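Local coordinates for protein sorting nexin-3 (Saccharomyces cerevisiae, PDB 1OCS) that binds phosphatidylinositol 3-phosphate and acts in the retrieval machinery that keeps late Golgi membrane proteins in place, at residues D52-F57 against R79-D84; P43-P48 against E122-R127; I62-N67 against R153-E158; M105-P110 against Q136-H141. All blocks are in the same frame, centred on the assembly; numbering follows the deposited sequence.

In the fold
Three strands, 36-46, 57-66 and 75-81, form an antiparallel sheet, and interactions 1, 2 and 3 all reach it. Interactions 1 and 2 lie closest, with centres 10 Å apart, and are joined by F57 O to H46 N (2.7 Å). Each holds a residue that binds phosphatidylinositol 3-phosphate, R81 and R127, whose side chains are about 8 Å apart, with Y82 packed against R127. Interaction 3, about 19 Å from interaction 1 between centres, is tied to it through R80 NH2, 2.6 Å from A157 O. Interaction 4 uses helix 121-139, as interaction 2 does, and Y82 OH reaches P110 O across 2.7 Å.

Interaction 1: D52-F57 against R79-D84; sequences DSKGMF and RRRYSD
R81 lays its guanidinium flat on the ring of F57, the planes only 10° apart, in a cation-pi stack. Past CB the arginine chain runs extended, first with CG 4.1 Å from F57 CD1, then with NE 3.7 Å from the same ring carbon. CZ settles 3.4 Å from F57 CD1, over the ring face and 29° off its normal. Of the two terminal nitrogens, NH1 lies over the middle of the ring, 3.4 Å from F57 CG, while NH2 leans back to 3.5 Å from F57 CB. F57 can offer its face because CG stands between the backbone N and carbonyl carbon (chi1 77°). Two waters lie in the guanidinium plane, and both accept from NH1: one, at 2.6 Å from R81 NH1, also takes a bond from K54 NZ; the other donates to G55 O. Replacing F57 with an alanine would take away the aromatic platform, and the guanidinium would probably be less firmly fixed in its rotation. R81 is one of the residues that bind phosphatidylinositol 3-phosphate; the glycerol beside it here probably comes from the crystallisation liquor. R81 is the N-cap of helix 82-89, following strand 75-81 in the chain, and reaches across to the loop that links strands 36-46 and 57-66, with H46 stacked on F57.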
# COMPACT_ATOMS: atom_id res chain seq x y z
N ASP A 52 25.23 9.00 -11.63
CA ASP A 52 25.35 8.45 -10.29
C ASP A 52 24.04 8.48 -9.50
O ASP A 52 23.99 7.98 -8.37
CB ASP A 52 26.44 9.20 -9.50
CG ASP A 52 27.84 8.85 -9.97
OD1 ASP A 52 28.24 7.67 -9.84
OD2 ASP A 52 28.55 9.75 -10.46
N SER A 53 23.00 9.05 -10.08
CA SER A 53 21.70 9.12 -9.42
C SER A 53 21.09 7.73 -9.23
O SER A 53 21.55 6.76 -9.84
CB SER A 53 20.73 10.00 -10.22
OG SER A 53 20.50 9.46 -11.51
N LYS A 54 20.06 7.64 -8.40
CA LYS A 54 19.39 6.37 -8.13
C LYS A 54 18.90 5.71 -9.41
O LYS A 54 18.55 6.38 -10.38
CB LYS A 54 18.18 6.60 -7.21
CG LYS A 54 18.52 7.29 -5.91
CD LYS A 54 17.26 7.66 -5.13
CE LYS A 54 16.44 6.43 -4.78
NZ LYS A 54 15.23 6.80 -3.99
N GLY A 55 18.89 4.38 -9.42
CA GLY A 55 18.42 3.67 -10.59
C GLY A 55 16.98 4.01 -10.90
O GLY A 55 16.18 4.26 -9.99
N MET A 56 16.63 4.03 -12.18
CA MET A 56 15.27 4.34 -12.59
C MET A 56 14.31 3.42 -11.85
O MET A 56 14.57 2.22 -11.70
CB MET A 56 15.13 4.16 -14.11
CG MET A 56 13.76 4.48 -14.68
SD MET A 56 13.81 4.62 -16.49
CE MET A 56 14.26 2.98 -16.92
N PHE A 57 13.19 3.97 -11.38
CA PHE A 57 12.22 3.18 -10.64
C PHE A 57 10.87 3.88 -10.63
O PHE A 57 10.78 5.07 -10.94
CB PHE A 57 12.69 2.96 -9.20
CG PHE A 57 12.51 4.17 -8.30
CD1 PHE A 57 11.40 4.26 -7.46
CD2 PHE A 57 13.43 5.20 -8.30
CE1 PHE A 57 11.22 5.37 -6.63
CE2 PHE A 57 13.26 6.32 -7.48
CZ PHE A 57 12.15 6.40 -6.64
N ARG A 79 4.34 7.70 -0.68
CA ARG A 79 4.64 7.02 -1.94
C ARG A 79 5.22 5.66 -1.61
O ARG A 79 5.95 5.52 -0.63
CB ARG A 79 5.62 7.84 -2.78
CG ARG A 79 4.98 9.10 -3.33
CD ARG A 79 5.65 9.58 -4.61
NE ARG A 79 4.65 10.20 -5.47
CZ ARG A 79 4.09 9.61 -6.52
NH1 ARG A 79 4.44 8.39 -6.88
NH2 ARG A 79 3.14 10.24 -7.20
N ARG A 80 4.89 4.66 -2.42
CA ARG A 80 5.36 3.30 -2.20
C ARG A 80 5.70 2.60 -3.51
O ARG A 80 4.96 2.70 -4.49
CB ARG A 80 4.27 2.48 -1.49
CG ARG A 80 3.89 2.97 -0.11
CD ARG A 80 4.99 2.71 0.90
NE ARG A 80 4.59 3.07 2.26
CZ ARG A 80 5.02 4.15 2.92
NH1 ARG A 80 5.88 4.99 2.34
NH2 ARG A 80 4.61 4.37 4.16
N ARG A 81 6.83 1.90 -3.51
CA ARG A 81 7.27 1.13 -4.67
C ARG A 81 6.49 -0.17 -4.61
O ARG A 81 5.98 -0.54 -3.55
CB ARG A 81 8.76 0.77 -4.58
CG ARG A 81 9.75 1.92 -4.59
CD ARG A 81 11.12 1.38 -4.17
NE ARG A 81 12.23 2.29 -4.39
CZ ARG A 81 13.13 2.17 -5.37
NH1 ARG A 81 14.12 3.05 -5.48
NH2 ARG A 81 13.05 1.16 -6.23
N TYR A 82 6.41 -0.87 -5.73
CA TYR A 82 5.71 -2.15 -5.74
C TYR A 82 6.39 -3.06 -4.73
O TYR A 82 5.74 -3.85 -4.05
CB TYR A 82 5.78 -2.77 -7.13
CG TYR A 82 5.03 -4.07 -7.23
CD1 TYR A 82 5.68 -5.30 -7.05
CD2 TYR A 82 3.65 -4.08 -7.48
CE1 TYR A 82 4.97 -6.50 -7.12
CE2 TYR A 82 2.95 -5.27 -7.54
CZ TYR A 82 3.61 -6.47 -7.37
OH TYR A 82 2.89 -7.65 -7.43
N SER A 83 7.71 -2.95 -4.60
CA SER A 83 8.44 -3.78 -3.65
C SER A 83 8.03 -3.47 -2.21
O SER A 83 8.10 -4.34 -1.34
CB SER A 83 9.95 -3.61 -3.82
OG SER A 83 10.33 -2.25 -3.72
N ASP A 84 7.60 -2.23 -1.94
CA ASP A 84 7.16 -1.88 -0.60
C ASP A 84 5.86 -2.62 -0.28
O ASP A 84 5.65 -3.06 0.85
CB ASP A 84 6.94 -0.36 -0.46
CG ASP A 84 8.25 0.43 -0.49
OD1 ASP A 84 9.25 -0.03 0.11
OD2 ASP A 84 8.27 1.50 -1.11
O HOH W 1 14.04 4.57 -3.32
O HOH W 2 16.05 2.70 -7.63

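Interaction 2: P43-P48 against E122-R127; sequences PKTHIP and EVIEER
I124 faces strand 36-46 with two branches, and each meets a different residue. CG2, the short branch, stands anti to the backbone N and presses on the ring of P43, where it is 3.5 Å from CB and 4.0 Å from CG. The first of these is tighter than ordinary van der Waals contact. The longer branch leaves beside the backbone N (chi1 -65°) and is fully extended, which carries CD1 away from the proline and on to T45, 3.2 Å from OG1. T45 is turned so that its hydroxyl, beside its own backbone N, meets the isoleucine methyl, while its CG2 points another way. P43 and T45 both direct their CB atoms at the helix, as residues two apart on a strand do, and K44 between them points away. Both side chains run at a slant to I124, so the isoleucine fits against them through its branch ends and does not lie along either one. The helix presents I124 from a regular turn, with R127 N bonded to V123 O at 2.8 Å. This is mainly apolar packing at close range, joined by one hydroxyl that touches carbon. On the sheet side, Y60 of strand 57-66 touches P43 and I124 as well as R127, a residue that binds phosphatidylinositol 3-phosphate, and T58 meets T45. The contact packs the early turns of helix 121-139 against the later part of strand 36-46, helix against sheet in the PX domain, with F119, in the preceding loop, packed on T45.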
# COMPACT_ATOMS: atom_id res chain seq x y z
N PRO A 43 0.93 7.17 -10.35
CA PRO A 43 2.19 6.44 -10.51
C PRO A 43 3.24 7.35 -11.14
O PRO A 43 2.91 8.19 -11.98
CB PRO A 43 1.80 5.28 -11.42
CG PRO A 43 0.70 5.87 -12.26
CD PRO A 43 -0.11 6.63 -11.24
N LYS A 44 4.49 7.19 -10.73
CA LYS A 44 5.57 8.00 -11.28
C LYS A 44 6.86 7.21 -11.47
O LYS A 44 7.33 6.53 -10.56
CB LYS A 44 5.86 9.19 -10.35
CG LYS A 44 4.83 10.32 -10.44
CD LYS A 44 4.97 11.30 -9.27
CE LYS A 44 6.33 11.97 -9.21
NZ LYS A 44 6.48 12.81 -7.98
N THR A 45 7.42 7.29 -12.67
CA THR A 45 8.67 6.62 -12.95
C THR A 45 9.73 7.70 -12.88
O THR A 45 9.70 8.68 -13.63
CB THR A 45 8.68 5.97 -14.34
OG1 THR A 45 7.78 4.86 -14.32
CG2 THR A 45 10.08 5.48 -14.70
N HIS A 46 10.66 7.53 -11.95
CA HIS A 46 11.72 8.49 -11.73
C HIS A 46 12.91 8.29 -12.65
O HIS A 46 13.69 7.35 -12.50
CB HIS A 46 12.13 8.42 -10.26
CG HIS A 46 10.99 8.63 -9.33
ND1 HIS A 46 10.60 9.88 -8.89
CD2 HIS A 46 10.08 7.76 -8.82
CE1 HIS A 46 9.51 9.77 -8.15
NE2 HIS A 46 9.17 8.49 -8.10
N ILE A 47 13.02 9.19 -13.62
CA ILE A 47 14.08 9.16 -14.62
C ILE A 47 15.37 9.75 -14.07
O ILE A 47 15.39 10.86 -13.53
CB ILE A 47 13.63 9.94 -15.89
CG1 ILE A 47 12.46 9.20 -16.54
CG2 ILE A 47 14.79 10.10 -16.86
CD1 ILE A 47 11.87 9.91 -17.75
N PRO A 48 16.48 9.01 -14.18
CA PRO A 48 17.77 9.50 -13.68
C PRO A 48 18.30 10.63 -14.55
O PRO A 48 18.18 10.59 -15.77
CB PRO A 48 18.64 8.25 -13.74
CG PRO A 48 18.12 7.55 -14.95
CD PRO A 48 16.63 7.67 -14.78
N GLU A 122 1.58 0.07 -19.89
CA GLU A 122 0.73 -1.10 -19.74
C GLU A 122 0.86 -1.66 -18.33
O GLU A 122 -0.11 -1.74 -17.58
CB GLU A 122 1.14 -2.18 -20.74
CG GLU A 122 1.53 -1.66 -22.11
CD GLU A 122 2.32 -2.69 -22.92
OE1 GLU A 122 3.41 -3.09 -22.47
OE2 GLU A 122 1.84 -3.09 -24.00
N VAL A 123 2.08 -2.06 -17.98
CA VAL A 123 2.36 -2.64 -16.68
C VAL A 123 2.09 -1.70 -15.51
O VAL A 123 1.45 -2.10 -14.54
CB VAL A 123 3.84 -3.12 -16.60
CG1 VAL A 123 4.17 -3.55 -15.18
CG2 VAL A 123 4.06 -4.28 -17.56
N ILE A 124 2.56 -0.46 -15.61
CA ILE A 124 2.36 0.50 -14.53
C ILE A 124 0.88 0.78 -14.26
O ILE A 124 0.46 0.82 -13.11
CB ILE A 124 3.12 1.82 -14.81
CG1 ILE A 124 4.63 1.54 -14.82
CG2 ILE A 124 2.79 2.85 -13.73
CD1 ILE A 124 5.49 2.76 -15.12
N GLU A 125 0.10 0.96 -15.32
CA GLU A 125 -1.33 1.22 -15.15
C GLU A 125 -2.03 -0.01 -14.56
O GLU A 125 -2.93 0.12 -13.73
CB GLU A 125 -1.98 1.60 -16.48
CG GLU A 125 -3.49 1.75 -16.40
CD GLU A 125 -3.94 2.81 -15.41
OE1 GLU A 125 -5.14 2.85 -15.09
OE2 GLU A 125 -3.08 3.61 -14.96
N GLU A 126 -1.61 -1.19 -15.00
CA GLU A 126 -2.20 -2.43 -14.50
C GLU A 126 -1.87 -2.58 -13.02
O GLU A 126 -2.70 -3.03 -12.23
CB GLU A 126 -1.69 -3.63 -15.30
CG GLU A 126 -2.17 -3.63 -16.75
CD GLU A 126 -1.76 -4.88 -17.51
OE1 GLU A 126 -0.55 -5.10 -17.71
OE2 GLU A 126 -2.67 -5.64 -17.92
N ARG A 127 -0.65 -2.21 -12.63
CA ARG A 127 -0.26 -2.30 -11.24
C ARG A 127 -1.02 -1.27 -10.41
O ARG A 127 -1.47 -1.57 -9.31
CB ARG A 127 1.25 -2.09 -11.07
CG ARG A 127 2.05 -3.33 -11.40
CD ARG A 127 3.51 -3.21 -11.01
NE ARG A 127 4.10 -4.55 -10.96
CZ ARG A 127 5.38 -4.81 -10.72
NH1 ARG A 127 6.23 -3.82 -10.51
NH2 ARG A 127 5.79 -6.07 -10.68

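Interaction 3: I62-N67 against R153-E158; sequences IICRTN and RFIEAE
R80 NH2 is gripped by two main-chain oxygens, those of F154, in helix 149-156, and A157, the first residue past it, right where F154 meets I62. The arginine also makes a cation-pi contact with the F154 ring and packs on I62. The helix itself finishes with A157 N bonded to R153 O at 2.9 Å. I62 sends out an extended chain (chi2 -178°) whose CD1 reaches the outer end of the F154 ring, 3.5 Å from CE2 and 4.0 Å from CZ. The two side chains cross at about a right angle, and the methyl comes at the ring obliquely. F154 can reach the strand because its CG stands anti to the backbone N (chi1 -176°), sending the ring out from the helix toward I62, with F88 stacked on it. This is the PX fold's pairing of a small antiparallel sheet with its helices: alternate residues I62 and C64 of strand 57-66 face the last helix, while I63 and R65 turn from it. One helical residue further on, I155 offers CG2 to C64, 3.6 Å from CB and 3.9 Å from SG, so that both atoms of the short cysteine side chain rest against a single methyl. All four touching side chains are buried. I38 of strand 36-46 packs on both I62 and I155, and S76 of strand 75-81 touches I155 as well.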
# COMPACT_ATOMS: atom_id res chain seq x y z
N ILE A 62 -0.17 6.74 -2.18
CA ILE A 62 -1.29 6.20 -1.42
C ILE A 62 -1.86 7.39 -0.66
O ILE A 62 -1.13 8.08 0.06
CB ILE A 62 -0.85 5.13 -0.39
CG1 ILE A 62 -0.19 3.94 -1.10
CG2 ILE A 62 -2.08 4.65 0.39
CD1 ILE A 62 0.22 2.83 -0.15
N ILE A 63 -3.14 7.66 -0.85
CA ILE A 63 -3.78 8.76 -0.14
C ILE A 63 -4.87 8.12 0.71
O ILE A 63 -5.69 7.35 0.21
CB ILE A 63 -4.38 9.81 -1.11
CG1 ILE A 63 -5.14 10.87 -0.30
CG2 ILE A 63 -5.27 9.14 -2.14
CD1 ILE A 63 -5.87 11.90 -1.15
N CYS A 64 -4.85 8.43 2.00
CA CYS A 64 -5.80 7.86 2.94
C CYS A 64 -6.37 8.90 3.90
O CYS A 64 -5.66 9.81 4.35
CB CYS A 64 -5.09 6.75 3.74
SG CYS A 64 -6.07 5.93 5.04
N ARG A 65 -7.66 8.77 4.20
CA ARG A 65 -8.34 9.65 5.15
C ARG A 65 -9.05 8.71 6.11
O ARG A 65 -9.70 7.76 5.68
CB ARG A 65 -9.40 10.51 4.48
CG ARG A 65 -8.91 11.82 3.92
CD ARG A 65 -9.98 12.90 4.13
NE ARG A 65 -11.31 12.41 3.78
CZ ARG A 65 -12.42 13.13 3.89
NH1 ARG A 65 -13.59 12.60 3.55
NH2 ARG A 65 -12.37 14.38 4.33
N THR A 66 -8.93 8.96 7.40
CA THR A 66 -9.58 8.07 8.35
C THR A 66 -9.74 8.73 9.72
O THR A 66 -9.13 9.76 9.99
CB THR A 66 -8.74 6.77 8.52
OG1 THR A 66 -9.45 5.83 9.33
CG2 THR A 66 -7.41 7.09 9.20
N ASN A 67 -10.59 8.13 10.55
CA ASN A 67 -10.79 8.61 11.92
C ASN A 67 -10.63 7.41 12.87
O ASN A 67 -11.00 7.48 14.04
CB ASN A 67 -12.17 9.25 12.08
CG ASN A 67 -13.30 8.24 12.00
OD1 ASN A 67 -13.11 7.11 11.55
ND2 ASN A 67 -14.49 8.66 12.43
N ARG A 153 1.37 1.79 9.88
CA ARG A 153 2.70 2.26 9.50
C ARG A 153 2.86 2.34 7.98
O ARG A 153 3.43 3.30 7.47
CB ARG A 153 3.78 1.34 10.08
CG ARG A 153 5.20 1.90 9.95
CD ARG A 153 6.19 1.10 10.78
NE ARG A 153 6.83 0.03 10.02
CZ ARG A 153 7.78 0.23 9.11
NH1 ARG A 153 8.19 1.47 8.84
NH2 ARG A 153 8.31 -0.80 8.46
N PHE A 154 2.35 1.34 7.27
CA PHE A 154 2.45 1.31 5.81
C PHE A 154 1.76 2.51 5.18
O PHE A 154 2.19 3.03 4.15
CB PHE A 154 1.83 0.04 5.25
CG PHE A 154 1.98 -0.10 3.76
CD1 PHE A 154 3.24 -0.31 3.20
CD2 PHE A 154 0.87 -0.03 2.92
CE1 PHE A 154 3.39 -0.44 1.81
CE2 PHE A 154 1.01 -0.16 1.54
CZ PHE A 154 2.27 -0.37 0.98
N ILE A 155 0.68 2.95 5.81
CA ILE A 155 -0.10 4.08 5.31
C ILE A 155 0.45 5.44 5.76
O ILE A 155 0.44 6.39 4.99
CB ILE A 155 -1.57 3.95 5.78
CG1 ILE A 155 -2.26 2.82 5.01
CG2 ILE A 155 -2.31 5.29 5.60
CD1 ILE A 155 -3.63 2.44 5.55
N GLU A 156 0.94 5.51 7.00
CA GLU A 156 1.42 6.77 7.57
C GLU A 156 2.89 7.17 7.43
O GLU A 156 3.19 8.34 7.19
CB GLU A 156 1.07 6.82 9.06
CG GLU A 156 -0.41 6.91 9.36
CD GLU A 156 -0.69 7.09 10.85
OE1 GLU A 156 -1.82 7.47 11.20
OE2 GLU A 156 0.22 6.85 11.67
N ALA A 157 3.80 6.22 7.59
CA ALA A 157 5.23 6.54 7.53
C ALA A 157 5.69 7.14 6.21
O ALA A 157 5.26 6.71 5.13
CB ALA A 157 6.05 5.29 7.84
N GLU A 158 6.56 8.14 6.28
CA GLU A 158 7.07 8.75 5.06
C GLU A 158 7.84 7.67 4.32
O GLU A 158 7.73 7.53 3.11
CB GLU A 158 8.00 9.92 5.38
CG GLU A 158 8.62 10.53 4.14
CD GLU A 158 9.53 11.69 4.44
OE1 GLU A 158 10.15 12.22 3.49
OE2 GLU A 158 9.63 12.09 5.62

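Interaction 4: M105-P110 against Q136-H141; sequences MVPHLP and QSVAGH
The chain 105-110 runs extended past the last turn of helix 121-139, with the CA atoms of V106 and V138 7.2 Å apart, and from P107 onward its backbone angles stay close to polyproline II. V106 and V138 meet through one methyl each, CG1 to CG2, at 4.3 Å. The same V138 CG2 also faces the ring of P107, 4.4 Å from CD, so this branch lies near both loop residues. P107 presents its next ring carbon to S137, with CG 4.1 Å from OG. That hydroxyl swings anti to the backbone N of S137 (chi1 176°), which brings it near the proline ring. V106 to K112 fits the ΨPxxPxK signature of PX domains, whose lysine, K112, binds phosphatidylinositol 3-phosphate. The P107 carbonyl is hydrogen-bonded by both R89 and W134, while L109 and P110 pack on W134 of the same helix. With such long approaches and a hydroxyl that meets a proline carbon across the contact, the packing between these segments is loose and mainly apolar; the polar hold on this part of the loop comes through its main-chain oxygens.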
# COMPACT_ATOMS: atom_id res chain seq x y z
N MET A 105 -7.45 -14.30 5.72
CA MET A 105 -6.60 -14.49 4.56
C MET A 105 -6.36 -13.22 3.76
O MET A 105 -7.29 -12.46 3.47
CB MET A 105 -7.18 -15.58 3.67
CG MET A 105 -7.28 -16.92 4.39
SD MET A 105 -7.31 -18.29 3.24
CE MET A 105 -9.02 -18.23 2.72
N VAL A 106 -5.11 -12.99 3.40
CA VAL A 106 -4.74 -11.81 2.63
C VAL A 106 -4.62 -12.18 1.17
O VAL A 106 -3.89 -13.11 0.81
CB VAL A 106 -3.40 -11.23 3.11
CG1 VAL A 106 -3.03 -9.99 2.29
CG2 VAL A 106 -3.48 -10.89 4.59
N PRO A 107 -5.32 -11.45 0.29
CA PRO A 107 -5.30 -11.70 -1.15
C PRO A 107 -3.91 -11.57 -1.75
O PRO A 107 -3.05 -10.87 -1.21
CB PRO A 107 -6.23 -10.61 -1.71
CG PRO A 107 -7.14 -10.32 -0.58
CD PRO A 107 -6.23 -10.34 0.62
N HIS A 108 -3.70 -12.24 -2.88
CA HIS A 108 -2.43 -12.17 -3.60
C HIS A 108 -2.25 -10.73 -4.05
O HIS A 108 -3.23 -10.04 -4.34
CB HIS A 108 -2.48 -13.03 -4.87
CG HIS A 108 -2.34 -14.50 -4.63
ND1 HIS A 108 -2.61 -15.44 -5.61
CD2 HIS A 108 -1.92 -15.20 -3.55
CE1 HIS A 108 -2.36 -16.65 -5.14
NE2 HIS A 108 -1.94 -16.53 -3.89
N LEU A 109 -1.00 -10.26 -4.11
CA LEU A 109 -0.73 -8.91 -4.59
C LEU A 109 -0.86 -9.03 -6.10
O LEU A 109 -0.30 -9.95 -6.69
CB LEU A 109 0.70 -8.48 -4.27
CG LEU A 109 1.01 -7.31 -3.33
CD1 LEU A 109 2.45 -6.88 -3.61
CD2 LEU A 109 0.05 -6.14 -3.55
N PRO A 110 -1.59 -8.12 -6.74
CA PRO A 110 -1.74 -8.20 -8.20
C PRO A 110 -0.47 -7.73 -8.90
O PRO A 110 0.40 -7.14 -8.27
CB PRO A 110 -2.92 -7.26 -8.49
CG PRO A 110 -3.65 -7.18 -7.17
CD PRO A 110 -2.53 -7.13 -6.18
N GLN A 136 -7.65 -1.22 -1.02
CA GLN A 136 -8.98 -0.95 -0.49
C GLN A 136 -9.54 -2.20 0.17
O GLN A 136 -10.26 -2.13 1.17
CB GLN A 136 -9.92 -0.47 -1.60
CG GLN A 136 -9.43 0.80 -2.29
CD GLN A 136 -10.44 1.36 -3.28
OE1 GLN A 136 -11.31 0.64 -3.78
NE2 GLN A 136 -10.30 2.64 -3.59
N SER A 137 -9.18 -3.36 -0.38
CA SER A 137 -9.63 -4.64 0.16
C SER A 137 -8.95 -4.92 1.51
O SER A 137 -9.60 -5.31 2.48
CB SER A 137 -9.30 -5.75 -0.84
OG SER A 137 -9.63 -7.02 -0.31
N VAL A 138 -7.65 -4.70 1.56
CA VAL A 138 -6.90 -4.94 2.79
C VAL A 138 -7.19 -3.90 3.87
O VAL A 138 -7.52 -4.25 5.00
CB VAL A 138 -5.38 -4.97 2.51
CG1 VAL A 138 -4.60 -4.95 3.82
CG2 VAL A 138 -5.05 -6.24 1.70
N ALA A 139 -7.08 -2.62 3.53
CA ALA A 139 -7.33 -1.54 4.48
C ALA A 139 -8.80 -1.49 4.90
O ALA A 139 -9.14 -0.89 5.92
CB ALA A 139 -6.92 -0.19 3.88
N GLY A 140 -9.66 -2.13 4.11
CA GLY A 140 -11.08 -2.13 4.42
C GLY A 140 -11.54 -3.21 5.37
O GLY A 140 -12.69 -3.18 5.84
N HIS A 141 -10.67 -4.16 5.69
CA HIS A 141 -11.03 -5.25 6.59
C HIS A 141 -11.12 -4.77 8.03
O HIS A 141 -10.15 -4.25 8.59
CB HIS A 141 -10.01 -6.38 6.48
CG HIS A 141 -10.46 -7.66 7.13
ND1 HIS A 141 -10.69 -7.76 8.48
CD2 HIS A 141 -10.74 -8.87 6.60
CE1 HIS A 141 -11.10 -8.98 8.76
NE2 HIS A 141 -11.14 -9.68 7.64